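Local atomic coordinates of Udp-n-acetylglucosamine pyrophosphorylase (PDB entry 4BQH), a protein that probably catalyses the formation of UDP-N-acetyl-alpha-D-glucosamine and diphosphate from UTP and N-acetyl-alpha-D-glucosamine 1-phosphate. Residues F83-V88 with K96-L101; F116-G121 with S146-H151; L176-S181 with E203-F208; V305-P310 with M426-D431. All blocks are in the same frame, centred on the assembly; numbering follows the deposited sequence.

Contact 1. Residues F83-V88 with K96-L101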
# COMPACT_ATOMS: atom_id res chain seq x y z
N PHE A 83 -8.97 -16.77 -7.61
CA PHE A 83 -8.22 -16.60 -8.85
C PHE A 83 -6.73 -16.75 -8.50
O PHE A 83 -6.20 -15.98 -7.67
CB PHE A 83 -8.52 -15.19 -9.38
CG PHE A 83 -7.98 -14.88 -10.76
CD1 PHE A 83 -7.87 -15.87 -11.75
CD2 PHE A 83 -7.63 -13.58 -11.07
CE1 PHE A 83 -7.39 -15.54 -13.02
CE2 PHE A 83 -7.16 -13.24 -12.33
CZ PHE A 83 -7.03 -14.23 -13.30
N ASP A 84 -6.09 -17.76 -9.09
CA ASP A 84 -4.71 -18.07 -8.76
C ASP A 84 -3.83 -17.91 -10.01
O ASP A 84 -3.88 -18.71 -10.92
CB ASP A 84 -4.62 -19.47 -8.16
CG ASP A 84 -3.25 -19.77 -7.54
OD1 ASP A 84 -2.25 -19.13 -7.92
OD2 ASP A 84 -3.19 -20.65 -6.65
N ILE A 85 -3.02 -16.86 -10.02
CA ILE A 85 -2.09 -16.62 -11.11
C ILE A 85 -0.63 -16.64 -10.60
O ILE A 85 0.23 -15.94 -11.11
CB ILE A 85 -2.47 -15.35 -11.88
CG1 ILE A 85 -2.57 -14.14 -10.95
CG2 ILE A 85 -3.81 -15.56 -12.58
CD1 ILE A 85 -2.85 -12.82 -11.66
N SER A 86 -0.37 -17.51 -9.63
CA SER A 86 0.85 -17.44 -8.81
C SER A 86 2.07 -18.12 -9.42
O SER A 86 3.14 -18.10 -8.81
CB SER A 86 0.59 -17.94 -7.38
OG SER A 86 0.27 -19.33 -7.37
N SER A 87 1.94 -18.67 -10.63
CA SER A 87 3.13 -19.17 -11.35
C SER A 87 3.00 -19.05 -12.87
O SER A 87 1.90 -18.86 -13.39
CB SER A 87 3.42 -20.62 -10.97
OG SER A 87 2.34 -21.44 -11.35
N VAL A 88 4.13 -19.16 -13.58
CA VAL A 88 4.14 -19.16 -15.05
C VAL A 88 3.09 -20.13 -15.61
O VAL A 88 2.30 -19.76 -16.49
CB VAL A 88 5.54 -19.47 -15.64
CG1 VAL A 88 5.46 -19.69 -17.14
CG2 VAL A 88 6.51 -18.34 -15.34
N LYS A 96 -6.16 -16.37 -21.77
CA LYS A 96 -7.25 -15.58 -22.35
C LYS A 96 -7.99 -14.79 -21.26
O LYS A 96 -8.28 -13.61 -21.45
CB LYS A 96 -8.24 -16.45 -23.10
CG LYS A 96 -9.29 -15.63 -23.85
CD LYS A 96 -10.23 -16.51 -24.67
CE LYS A 96 -11.09 -15.66 -25.60
NZ LYS A 96 -12.05 -14.78 -24.87
N ARG A 97 -8.27 -15.44 -20.15
CA ARG A 97 -9.00 -14.80 -19.05
C ARG A 97 -8.19 -13.61 -18.52
O ARG A 97 -8.76 -12.55 -18.27
CB ARG A 97 -9.26 -15.79 -17.91
CG ARG A 97 -10.03 -15.14 -16.75
CD ARG A 97 -10.32 -16.16 -15.68
NE ARG A 97 -10.95 -15.55 -14.51
CZ ARG A 97 -11.07 -16.16 -13.33
NH1 ARG A 97 -10.60 -17.39 -13.16
NH2 ARG A 97 -11.64 -15.52 -12.34
N ILE A 98 -6.88 -13.81 -18.35
CA ILE A 98 -5.99 -12.73 -17.90
C ILE A 98 -6.00 -11.55 -18.88
O ILE A 98 -6.13 -10.39 -18.48
CB ILE A 98 -4.55 -13.23 -17.68
CG1 ILE A 98 -4.50 -14.12 -16.42
CG2 ILE A 98 -3.58 -12.06 -17.52
CD1 ILE A 98 -3.29 -15.05 -16.33
N LYS A 99 -5.88 -11.84 -20.17
CA LYS A 99 -5.90 -10.80 -21.19
C LYS A 99 -7.25 -10.06 -21.21
O LYS A 99 -7.30 -8.82 -21.38
CB LYS A 99 -5.64 -11.41 -22.58
CG LYS A 99 -5.46 -10.39 -23.70
CD LYS A 99 -4.91 -11.04 -24.97
CE LYS A 99 -3.45 -11.49 -24.77
NZ LYS A 99 -2.79 -11.82 -26.07
N ASN A 100 -8.33 -10.81 -21.03
CA ASN A 100 -9.64 -10.18 -21.03
C ASN A 100 -9.87 -9.28 -19.79
O ASN A 100 -10.45 -8.20 -19.91
CB ASN A 100 -10.74 -11.21 -21.16
CG ASN A 100 -10.80 -11.82 -22.55
OD1 ASN A 100 -11.30 -12.94 -22.73
ND2 ASN A 100 -10.29 -11.10 -23.54
N LEU A 101 -9.39 -9.73 -18.64
CA LEU A 101 -9.49 -8.93 -17.41
C LEU A 101 -8.64 -7.66 -17.54
O LEU A 101 -9.03 -6.58 -17.10
CB LEU A 101 -9.04 -9.75 -16.19
CG LEU A 101 -10.01 -10.86 -15.74
CD1 LEU A 101 -9.36 -11.70 -14.66
CD2 LEU A 101 -11.34 -10.31 -15.22
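Phe83 and Arg97 meet in an off-centre cation-pi contact. It joins the short strand 83-84, at the margin of the GT-A-like sheet, to helix 95-110. Arg97 CZ lies 4.1 Å from the centroid of the Phe83 ring and 34° off the ring normal. The closest pair is Phe83 CD1 and Arg97 NH1, 3.4 Å apart. Ring and guanidinium planes are 33° apart, so the overlap is not a flat stack. Phe83 CD1 lies over one face of the guanidinium, toward its rim, with CE1 close by. The Arg97 chain is extended from CG to NE, and the two side chains pass each other in opposite directions. CE2 and CZ of the ring meet the helix differently. Phe83 CE2 touches Leu101 CD1 at 3.6 Å, the two side chains reaching tip to tip. Phe83 CZ packs on Ile98 CG1 at 4.0 Å. Phe83 CG stands anti to the backbone N (chi1 -172°), on a bond that points toward the helix. Further out, Tyr296 of helix 291-300 meets the Phe83 ring, and Arg97 also touches Tyr296. Glu300 makes a long, weak ion pair with Arg97. An Asx turn begins at Asp84: its OD1 accepts from Ser86 N at 3.0 Å and from Ser86 OG at 2.6 Å. Ile85, inside this turn, sets its CG2 3.8 Å from Ile98 CD1.

Contact 2. Residues F116-G121 with S146-H151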
# COMPACT_ATOMS: atom_id res chain seq x y z
N PHE A 116 -4.84 5.44 -6.80
CA PHE A 116 -3.84 4.61 -6.12
C PHE A 116 -3.44 5.35 -4.85
O PHE A 116 -3.00 6.49 -4.92
CB PHE A 116 -2.58 4.34 -6.98
CG PHE A 116 -1.67 3.33 -6.35
CD1 PHE A 116 -0.83 3.69 -5.30
CD2 PHE A 116 -1.72 2.00 -6.75
CE1 PHE A 116 -0.03 2.73 -4.68
CE2 PHE A 116 -0.92 1.04 -6.13
CZ PHE A 116 -0.10 1.41 -5.08
N LEU A 117 -3.59 4.69 -3.70
CA LEU A 117 -3.30 5.31 -2.41
C LEU A 117 -1.96 4.74 -1.94
O LEU A 117 -1.84 3.52 -1.68
CB LEU A 117 -4.43 4.99 -1.43
CG LEU A 117 -4.48 5.67 -0.06
CD1 LEU A 117 -5.80 5.36 0.63
CD2 LEU A 117 -3.29 5.26 0.81
N ILE A 118 -0.94 5.59 -1.87
CA ILE A 118 0.37 5.12 -1.38
C ILE A 118 0.47 5.36 0.13
O ILE A 118 0.31 6.51 0.60
CB ILE A 118 1.55 5.93 -1.98
CG1 ILE A 118 1.56 5.90 -3.49
CG2 ILE A 118 2.87 5.39 -1.40
CD1 ILE A 118 2.70 6.73 -4.11
N LEU A 119 0.74 4.30 0.91
CA LEU A 119 0.94 4.47 2.36
C LEU A 119 2.36 5.00 2.56
O LEU A 119 3.36 4.29 2.29
CB LEU A 119 0.75 3.12 3.08
CG LEU A 119 -0.58 2.38 2.80
CD1 LEU A 119 -0.48 0.94 3.27
CD2 LEU A 119 -1.74 3.08 3.50
N ALA A 120 2.43 6.26 3.00
CA ALA A 120 3.66 7.04 2.97
C ALA A 120 4.01 7.70 4.29
O ALA A 120 4.65 8.76 4.31
CB ALA A 120 3.58 8.07 1.85
N GLY A 121 3.61 7.07 5.39
CA GLY A 121 3.82 7.64 6.70
C GLY A 121 5.13 7.22 7.35
O GLY A 121 5.55 7.82 8.33
N SER A 146 14.17 7.50 -6.80
CA SER A 146 13.50 7.24 -5.53
C SER A 146 12.34 6.24 -5.69
O SER A 146 11.84 5.99 -6.79
CB SER A 146 12.99 8.54 -4.88
OG SER A 146 11.96 9.19 -5.63
N LEU A 147 11.92 5.65 -4.58
CA LEU A 147 10.73 4.83 -4.60
C LEU A 147 9.51 5.64 -5.08
O LEU A 147 8.75 5.13 -5.90
CB LEU A 147 10.49 4.16 -3.23
CG LEU A 147 11.60 3.18 -2.81
CD1 LEU A 147 11.31 2.78 -1.36
CD2 LEU A 147 11.66 1.96 -3.71
N PHE A 148 9.34 6.88 -4.62
CA PHE A 148 8.24 7.73 -5.14
C PHE A 148 8.31 7.86 -6.66
O PHE A 148 7.32 7.70 -7.34
CB PHE A 148 8.23 9.14 -4.52
CG PHE A 148 7.55 9.23 -3.17
CD1 PHE A 148 6.30 8.66 -2.96
CD2 PHE A 148 8.12 9.99 -2.14
CE1 PHE A 148 5.65 8.79 -1.72
CE2 PHE A 148 7.47 10.13 -0.90
CZ PHE A 148 6.24 9.52 -0.68
N MET A 149 9.50 8.14 -7.19
CA MET A 149 9.64 8.36 -8.61
C MET A 149 9.22 7.15 -9.42
O MET A 149 8.50 7.29 -10.40
CB MET A 149 11.08 8.75 -8.96
CG MET A 149 11.29 8.99 -10.45
SD MET A 149 12.84 9.90 -10.61
CE MET A 149 12.85 10.19 -12.37
N MET A 150 9.64 5.96 -8.99
CA MET A 150 9.29 4.73 -9.72
C MET A 150 7.78 4.45 -9.65
O MET A 150 7.20 4.00 -10.64
CB MET A 150 10.13 3.54 -9.28
CG MET A 150 11.57 3.60 -9.83
SD MET A 150 12.65 2.26 -9.29
CE MET A 150 12.73 2.62 -7.55
N HIS A 151 7.15 4.72 -8.51
CA HIS A 151 5.68 4.62 -8.43
C HIS A 151 4.99 5.50 -9.43
O HIS A 151 4.08 5.05 -10.12
CB HIS A 151 5.15 4.91 -7.02
CG HIS A 151 4.85 3.66 -6.21
ND1 HIS A 151 5.83 2.82 -5.81
CD2 HIS A 151 3.66 3.15 -5.71
CE1 HIS A 151 5.28 1.79 -5.09
NE2 HIS A 151 3.96 1.98 -5.04
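Phe116 CG is anti to the backbone N (chi1 -171°), and His151 CG is set by a chi1 of -98°, off the staggered positions; from there the two rings meet. The side chains cross at about a right angle. Their ring planes are 68° apart and the centroids 5.6 Å apart, an oblique aromatic pair. Phe116 CE1 comes to the edge of the imidazole, near its plane, and lies 3.9 Å from His151 CD2. Ile118 reaches the same carbon, with its CD1 4.0 Å from His151 CD2. One imidazole carbon thus meets two residues of the strand. Phe148, one helical turn before His151, takes the other end of the contact. Ala120 CB sits at the edge of its ring, 3.9 Å from Phe148 CZ. Ile118 CD1 also lies near the ring plane, 4.2 Å from Phe148 CD1. Phe116, Ile118 and Ala120 therefore face helix 147-166 as alternate residues. Strand and helix segments run nearly antiparallel, as a helix laid on an alpha/beta sheet. Phe192 meets the Phe148 ring edge-to-face from outside the pair. At the helix start, Ser146 is the N-cap residue, and its OG accepts from Met149 N. No hydrogen bond crosses between the segments. The join is buried and rests on apolar and aromatic contact, with the imidazole meeting the strand by its CD2-NE2 side, CD2 nearest.

Contact 3. Residues L176-S181 with E203-F208. With SO4 (sulfate ion), chain D.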
# COMPACT_ATOMS: atom_id res chain seq x y z
N LEU A 176 -3.52 10.03 -7.68
CA LEU A 176 -2.51 9.54 -6.75
C LEU A 176 -2.80 10.17 -5.40
O LEU A 176 -2.85 11.41 -5.26
CB LEU A 176 -1.10 9.91 -7.23
CG LEU A 176 0.03 9.46 -6.30
CD1 LEU A 176 0.01 7.95 -6.09
CD2 LEU A 176 1.39 9.88 -6.82
N LEU A 177 -2.98 9.32 -4.39
CA LEU A 177 -3.28 9.76 -3.03
C LEU A 177 -2.07 9.39 -2.20
O LEU A 177 -1.75 8.20 -2.08
CB LEU A 177 -4.52 9.02 -2.52
CG LEU A 177 -5.70 8.81 -3.48
CD1 LEU A 177 -6.82 8.08 -2.74
CD2 LEU A 177 -6.15 10.16 -4.03
N VAL A 178 -1.38 10.40 -1.66
CA VAL A 178 -0.15 10.14 -0.92
C VAL A 178 -0.46 10.32 0.57
O VAL A 178 -0.70 11.44 1.02
CB VAL A 178 0.97 11.11 -1.37
CG1 VAL A 178 2.26 10.85 -0.58
CG2 VAL A 178 1.21 10.93 -2.86
N MET A 179 -0.49 9.21 1.32
CA MET A 179 -0.89 9.29 2.72
C MET A 179 0.32 9.51 3.61
O MET A 179 1.06 8.58 3.94
CB MET A 179 -1.71 8.08 3.19
CG MET A 179 -2.38 8.41 4.53
SD MET A 179 -3.46 7.08 5.10
CE MET A 179 -2.26 5.96 5.77
N THR A 180 0.51 10.75 4.00
CA THR A 180 1.70 11.18 4.72
C THR A 180 1.47 10.97 6.22
O THR A 180 0.41 10.52 6.65
CB THR A 180 1.95 12.66 4.43
OG1 THR A 180 0.74 13.38 4.72
CG2 THR A 180 2.31 12.86 2.94
N SER A 181 2.47 11.32 7.02
CA SER A 181 2.25 11.57 8.44
C SER A 181 2.11 13.07 8.69
O SER A 181 2.53 13.89 7.85
CB SER A 181 3.40 11.00 9.29
OG SER A 181 4.61 11.74 9.11
N GLU A 203 -2.50 18.43 -10.38
CA GLU A 203 -3.91 18.29 -10.03
C GLU A 203 -4.33 16.84 -9.73
O GLU A 203 -5.36 16.62 -9.10
CB GLU A 203 -4.80 18.86 -11.15
CG GLU A 203 -4.71 20.38 -11.33
CD GLU A 203 -3.43 20.87 -12.03
OE1 GLU A 203 -2.63 20.05 -12.59
OE2 GLU A 203 -3.22 22.11 -12.02
N GLN A 204 -3.53 15.85 -10.16
CA GLN A 204 -3.89 14.45 -9.88
C GLN A 204 -3.22 13.88 -8.62
O GLN A 204 -3.40 12.70 -8.33
CB GLN A 204 -3.61 13.54 -11.07
CG GLN A 204 -2.15 13.11 -11.22
CD GLN A 204 -1.87 12.40 -12.54
OE1 GLN A 204 -1.28 13.00 -13.44
NE2 GLN A 204 -2.34 11.14 -12.68
N VAL A 205 -2.43 14.69 -7.93
CA VAL A 205 -1.73 14.26 -6.73
C VAL A 205 -2.33 14.91 -5.49
O VAL A 205 -2.42 16.15 -5.40
CB VAL A 205 -0.23 14.56 -6.82
CG1 VAL A 205 0.47 14.04 -5.56
CG2 VAL A 205 0.34 13.90 -8.08
N HIS A 206 -2.73 14.07 -4.53
CA HIS A 206 -3.46 14.54 -3.36
C HIS A 206 -2.71 14.09 -2.15
O HIS A 206 -2.61 12.88 -1.90
CB HIS A 206 -4.88 13.97 -3.35
CG HIS A 206 -5.64 14.18 -4.65
ND1 HIS A 206 -6.48 15.20 -4.84
CD2 HIS A 206 -5.64 13.45 -5.85
CE1 HIS A 206 -7.00 15.15 -6.09
NE2 HIS A 206 -6.48 14.08 -6.71
N PHE A 207 -2.18 15.03 -1.38
CA PHE A 207 -1.48 14.68 -0.14
C PHE A 207 -2.45 14.77 1.02
O PHE A 207 -3.19 15.74 1.15
CB PHE A 207 -0.32 15.65 0.10
CG PHE A 207 0.70 15.65 -0.99
CD1 PHE A 207 1.71 14.69 -1.02
CD2 PHE A 207 0.63 16.60 -2.01
CE1 PHE A 207 2.64 14.70 -2.05
CE2 PHE A 207 1.55 16.62 -3.03
CZ PHE A 207 2.56 15.66 -3.05
N PHE A 208 -2.45 13.76 1.88
CA PHE A 208 -3.36 13.76 3.01
C PHE A 208 -2.71 13.05 4.18
O PHE A 208 -2.25 11.92 4.05
CB PHE A 208 -4.75 13.18 2.65
CG PHE A 208 -4.78 11.70 2.36
CD1 PHE A 208 -4.09 11.14 1.25
CD2 PHE A 208 -5.55 10.85 3.17
CE1 PHE A 208 -4.15 9.77 1.01
CE2 PHE A 208 -5.63 9.48 2.92
CZ PHE A 208 -4.93 8.94 1.83
S SO4 D . -7.96 17.85 -2.88
O1 SO4 D . -6.66 17.16 -2.78
O2 SO4 D . -8.49 18.20 -1.54
O3 SO4 D . -8.92 16.96 -3.56
O4 SO4 D . -7.77 19.13 -3.61
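Leu176 and His206 are tied by a short backbone bond, His206 N to Leu176 O at 2.8 Å. It is one of five that join parallel strands 175-180 and 205-209. These strands belong to a beta-alpha-beta unit whose crossover carries helix 185-194. The last of the five, Thr180 N to Phe208 O, is 3.0 Å long. Outside the pair, Thr180 OG1 bonds to Asp185. The His206 imidazole bonds at both nitrogens: NE2 to Gln175, and ND1 to sulfate O1 at 2.8 Å. The sulfate, probably from the crystallisation liquor, is also held by Arg249 and His267. On the face of the sheet with Val178, Val178 CB packs on Phe207 CD1 at 3.7 Å, the side chains pointing the same way. On the other face, Phe208 CG lies between the backbone N and the carbonyl carbon (chi1 69°). The Phe208 ring extends beside strand 175-180, with CE1 3.6 Å from Leu177 CB. Met179 crosses it obliquely. Met179 CG makes a CH-pi contact over the ring face, 4.0 Å from the Phe208 centroid, while Met179 SD approaches obliquely in a Met-aromatic contact at 4.6 Å from that centroid.

Contact 4. Residues V305-P310 with M426-D431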
# COMPACT_ATOMS: atom_id res chain seq x y z
N VAL A 305 -10.89 -6.64 -3.11
CA VAL A 305 -10.04 -7.72 -3.60
C VAL A 305 -8.71 -7.60 -2.90
O VAL A 305 -8.16 -6.49 -2.81
CB VAL A 305 -9.81 -7.65 -5.13
CG1 VAL A 305 -9.06 -8.89 -5.59
CG2 VAL A 305 -11.14 -7.57 -5.88
N VAL A 306 -8.21 -8.72 -2.36
CA VAL A 306 -6.88 -8.73 -1.76
C VAL A 306 -5.92 -9.54 -2.61
O VAL A 306 -6.30 -10.60 -3.20
CB VAL A 306 -6.87 -9.27 -0.30
CG1 VAL A 306 -7.79 -8.40 0.57
CG2 VAL A 306 -7.31 -10.73 -0.26
N LYS A 307 -4.69 -9.05 -2.70
CA LYS A 307 -3.64 -9.89 -3.28
C LYS A 307 -2.93 -10.67 -2.19
O LYS A 307 -2.63 -10.13 -1.12
CB LYS A 307 -2.60 -9.05 -4.02
CG LYS A 307 -3.02 -8.74 -5.44
CD LYS A 307 -1.86 -8.00 -6.12
CE LYS A 307 -2.22 -7.71 -7.56
NZ LYS A 307 -1.23 -6.75 -8.16
N THR A 308 -2.63 -11.92 -2.48
CA THR A 308 -2.00 -12.82 -1.51
C THR A 308 -0.95 -13.64 -2.24
O THR A 308 -1.00 -13.73 -3.47
CB THR A 308 -3.02 -13.78 -0.88
OG1 THR A 308 -3.70 -14.51 -1.92
CG2 THR A 308 -4.07 -12.97 -0.10
N CYS A 309 -0.03 -14.23 -1.50
CA CYS A 309 1.00 -15.10 -2.08
C CYS A 309 1.06 -16.42 -1.28
O CYS A 309 0.79 -16.41 -0.08
CB CYS A 309 2.37 -14.40 -1.97
SG CYS A 309 2.46 -12.92 -3.01
N PRO A 310 1.46 -17.53 -1.93
CA PRO A 310 1.74 -18.73 -1.14
C PRO A 310 2.82 -18.44 -0.07
O PRO A 310 3.72 -17.62 -0.29
CB PRO A 310 2.31 -19.73 -2.18
CG PRO A 310 2.00 -19.15 -3.53
CD PRO A 310 1.78 -17.69 -3.37
N MET A 426 -6.96 -12.70 -4.90
CA MET A 426 -6.17 -12.95 -6.11
C MET A 426 -4.78 -13.40 -5.64
O MET A 426 -4.04 -12.63 -5.06
CB MET A 426 -6.10 -11.69 -7.00
CG MET A 426 -5.41 -11.94 -8.34
SD MET A 426 -5.65 -10.51 -9.44
CE MET A 426 -4.51 -9.39 -8.80
N GLN A 427 -4.48 -14.68 -5.85
CA GLN A 427 -3.20 -15.26 -5.42
C GLN A 427 -2.19 -15.00 -6.54
O GLN A 427 -2.40 -15.44 -7.65
CB GLN A 427 -3.35 -16.76 -5.14
CG GLN A 427 -2.07 -17.45 -4.66
CD GLN A 427 -2.01 -17.64 -3.14
OE1 GLN A 427 -2.19 -16.70 -2.37
NE2 GLN A 427 -1.73 -18.88 -2.72
N VAL A 428 -1.12 -14.27 -6.22
CA VAL A 428 -0.15 -13.81 -7.22
C VAL A 428 1.24 -14.37 -6.92
O VAL A 428 1.50 -14.92 -5.85
CB VAL A 428 -0.10 -12.26 -7.33
CG1 VAL A 428 -1.44 -11.69 -7.76
CG2 VAL A 428 0.37 -11.60 -6.01
N ASP A 429 2.13 -14.20 -7.90
CA ASP A 429 3.50 -14.65 -7.88
C ASP A 429 4.35 -13.68 -7.04
O ASP A 429 4.60 -12.56 -7.47
CB ASP A 429 3.95 -14.67 -9.35
CG ASP A 429 5.17 -15.52 -9.59
OD1 ASP A 429 6.12 -15.45 -8.77
OD2 ASP A 429 5.18 -16.22 -10.66
N ARG A 430 4.83 -14.13 -5.88
CA ARG A 430 5.51 -13.24 -4.92
C ARG A 430 6.69 -12.54 -5.58
O ARG A 430 6.89 -11.34 -5.40
CB ARG A 430 5.99 -14.02 -3.68
CG ARG A 430 6.66 -13.13 -2.64
CD ARG A 430 7.33 -13.96 -1.54
NE ARG A 430 6.36 -14.79 -0.82
CZ ARG A 430 6.15 -14.74 0.50
NH1 ARG A 430 6.81 -13.89 1.27
NH2 ARG A 430 5.25 -15.55 1.05
N ASP A 431 7.45 -13.30 -6.35
CA ASP A 431 8.66 -12.76 -6.91
C ASP A 431 8.41 -11.74 -8.02
O ASP A 431 9.35 -11.06 -8.43
CB ASP A 431 9.59 -13.89 -7.34
CG ASP A 431 10.22 -14.62 -6.14
OD1 ASP A 431 9.83 -14.39 -4.98
OD2 ASP A 431 11.13 -15.41 -6.37
O HOH W 1 5.48 -17.16 -2.26
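Thr308 donates from OG1 to Gln427 OE1 at 2.7 Å. The donor is tilted 23° from the plane of the amide carbonyl. A Thr308 chi1 of 56° sets OG1 beside the Gln427 amide. The Gln427 chain bends at chi2 (99°), and the two side chains cross at about a right angle. Gln427 NE2 gives its hydrogen bond to Asn353 O, so both ends of the amide are used. The backbone of Thr308 is satisfied as well. Its N donates to Met426 O at 3.0 Å, and its O accepts from Val428 N at 2.8 Å. Met426 N completes the set by donating to Val306 O. These bonds pair strands 304-309 and 423-427 in parallel within the large mixed sheet of this GT-A-clan enzyme. Beyond the strand, Arg430 returns to Pro310. Its NH2 donates a hydrogen bond to Pro310 O at 2.9 Å, with the acceptor in the guanidinium plane. A water bridges the same two residues, donating to Pro310 O at 2.7 Å and accepting from Arg430 NE. Pro310 O thus accepts twice. Arg430 NH1 forms a salt bridge with Glu316. Lys307 NZ forms salt bridges with Glu433 and Asp290. Cys309 SG packs against the other segment, 3.9 Å from Val428 CG2 and 3.8 Å from Arg430 CB.

In the fold
All four contacts reach one mixed sheet. Contacts 1 and 4 touch through neighbouring strands, and their centres are about 12 Å apart. Phe83 O probably accepts from Gln427 N, and Ile85 N probably donates to Gln427 O, each at 2.8 Å. Contacts 2 and 3 form a second touching pair, with centres about 10 Å apart. Their strands 114-119 and 175-180 probably bond from Ile118 N to Leu177 O at 2.7 Å. Ile118 also packs on Leu176 there. Contacts 3 and 4 lie on opposite sides of the chain's centre, with centres about 26 Å apart. The bound indolinone inhibitor lies about 8 Å from the Met179 side chain of contact 3.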